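Local coordinates for protein serine-pyruvate aminotransferase (agxt) (Sulfolobus solfataricus, PDB 3ZRP) that probably catalyses, with pyridoxal 5'-phosphate as cofactor, the transfer of amino groups from serine to pyruvate and from alanine to glyoxylate, at residues A[94-98]-A[99-103]. Sequence-based numbering, arbitrary orientation.
Sequences QIFKR and YPVNV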
# COMPACT_ATOMS: atom_id res chain seq x y z
N GLN A 94 -4.53 -16.90 -10.45
CA GLN A 94 -5.06 -15.62 -10.99
C GLN A 94 -3.94 -14.60 -11.23
O GLN A 94 -3.91 -13.94 -12.29
CB GLN A 94 -6.19 -15.05 -10.12
CG GLN A 94 -7.43 -15.96 -10.11
CD GLN A 94 -7.97 -16.18 -11.50
OE1 GLN A 94 -7.93 -17.30 -12.04
NE2 GLN A 94 -8.44 -15.10 -12.13
N ILE A 95 -3.01 -14.49 -10.27
CA ILE A 95 -1.82 -13.65 -10.40
C ILE A 95 -0.95 -14.11 -11.58
O ILE A 95 -0.64 -13.30 -12.49
CB ILE A 95 -0.97 -13.63 -9.10
CG1 ILE A 95 -1.74 -12.96 -7.94
CG2 ILE A 95 0.40 -12.95 -9.32
CD1 ILE A 95 -1.08 -13.19 -6.55
N PHE A 96 -0.59 -15.39 -11.60
CA PHE A 96 0.34 -15.90 -12.60
C PHE A 96 -0.22 -15.91 -14.02
O PHE A 96 0.57 -15.94 -14.96
CB PHE A 96 0.93 -17.28 -12.24
CG PHE A 96 1.82 -17.28 -11.00
CD1 PHE A 96 2.80 -16.31 -10.81
CD2 PHE A 96 1.66 -18.28 -10.04
CE1 PHE A 96 3.63 -16.33 -9.68
CE2 PHE A 96 2.49 -18.31 -8.88
CZ PHE A 96 3.45 -17.33 -8.71
N LYS A 97 -1.55 -15.87 -14.18
CA LYS A 97 -2.20 -15.72 -15.49
C LYS A 97 -1.80 -14.41 -16.17
O LYS A 97 -1.87 -14.31 -17.39
CB LYS A 97 -3.72 -15.73 -15.35
CG LYS A 97 -4.41 -17.09 -15.50
CD LYS A 97 -5.95 -16.88 -15.50
CE LYS A 97 -6.74 -18.13 -15.11
NZ LYS A 97 -6.57 -19.25 -16.08
N ARG A 98 -1.37 -13.43 -15.38
CA ARG A 98 -0.96 -12.13 -15.92
C ARG A 98 0.48 -12.13 -16.42
O ARG A 98 0.92 -11.13 -16.98
CB ARG A 98 -1.15 -11.04 -14.86
CG ARG A 98 -2.58 -10.87 -14.31
CD ARG A 98 -3.63 -10.76 -15.42
NE ARG A 98 -3.38 -9.57 -16.23
CZ ARG A 98 -4.13 -9.16 -17.25
NH1 ARG A 98 -5.20 -9.86 -17.59
NH2 ARG A 98 -3.80 -8.06 -17.93
N TYR A 99 1.21 -13.22 -16.20
CA TYR A 99 2.63 -13.30 -16.49
C TYR A 99 2.92 -14.41 -17.49
O TYR A 99 2.19 -15.40 -17.52
CB TYR A 99 3.45 -13.50 -15.19
CG TYR A 99 3.37 -12.27 -14.30
CD1 TYR A 99 2.26 -12.07 -13.44
CD2 TYR A 99 4.33 -11.24 -14.39
CE1 TYR A 99 2.14 -10.89 -12.64
CE2 TYR A 99 4.25 -10.10 -13.60
CZ TYR A 99 3.15 -9.91 -12.75
OH TYR A 99 3.07 -8.75 -12.01
N PRO A 100 4.00 -14.27 -18.29
CA PRO A 100 4.42 -15.29 -19.28
C PRO A 100 5.05 -16.53 -18.63
O PRO A 100 6.25 -16.81 -18.81
CB PRO A 100 5.45 -14.53 -20.13
CG PRO A 100 6.05 -13.54 -19.18
CD PRO A 100 4.91 -13.11 -18.27
N VAL A 101 4.24 -17.24 -17.84
CA VAL A 101 4.68 -18.42 -17.12
C VAL A 101 3.72 -19.58 -17.37
O VAL A 101 2.60 -19.37 -17.83
CB VAL A 101 4.87 -18.19 -15.60
CG1 VAL A 101 6.07 -17.32 -15.33
CG2 VAL A 101 3.58 -17.62 -14.95
N ASN A 102 4.17 -20.80 -17.10
CA ASN A 102 3.33 -21.98 -17.25
C ASN A 102 2.87 -22.45 -15.89
O ASN A 102 3.68 -22.71 -15.00
CB ASN A 102 4.10 -23.09 -17.96
CG ASN A 102 4.45 -22.72 -19.40
OD1 ASN A 102 3.58 -22.42 -20.21
ND2 ASN A 102 5.74 -22.74 -19.71
N VAL A 103 1.56 -22.60 -15.73
CA VAL A 103 1.01 -22.96 -14.42
C VAL A 103 0.20 -24.26 -14.44
O VAL A 103 -0.70 -24.44 -15.26
CB VAL A 103 0.11 -21.83 -13.88
CG1 VAL A 103 -0.48 -22.22 -12.52
CG2 VAL A 103 0.91 -20.54 -13.78
O HOH W 1 0.46 -17.88 -16.80
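Y99 folds back against I95 and F96 where helix 87-96 gives way to strand 102-106, the return from helix to strand in the beta-alpha-beta unit that starts with strand 79-83 and ends on an outermost strand of the chain's seven-stranded sheet. A type I beta turn from F96 to Y99 begins the reversal. Y99 N donates to F96 O over 3.1 Å; the N-H...O angle is a fairly straight 158°, but the donor stands above the carbonyl plane, 64° out of it. One residue earlier, R98 N bonds to I95 O at 3.0 Å.

With CG of Y99 anti to its own carbonyl carbon (chi1 -67°), the ring lies alongside the last helical residues. I95 O meets its edge in plane, 3.3 Å from CD1, while R98 O sits over one face. The phenol hydroxyl reaches E68, which ties the turn to helix 63-69, and I95 packs on the same helix, its side chain about 4 Å from that of T64, a cofactor-binding residue. R98, bent at chi2 and chi3, carries its guanidinium away from the turn to A217 O of the second subunit, placing this corner at the dimer interface.

On the strand side, V101 and V103 direct their side chains at the helix end and pack against the root of F96: V103 CG2 lies 3.6 Å from F96 CB, with V101 CG2 close by. The F96 ring itself continues to I80 of the neighbouring strand and to L74. P100 centres an inverse gamma turn, closed by V101 N to Y99 O, which completes the reversal. Beside it a water lies between the two arms, within hydrogen-bonding distance of both oxygens, 2.7 Å from F96 O and 2.8 Å from V101 O.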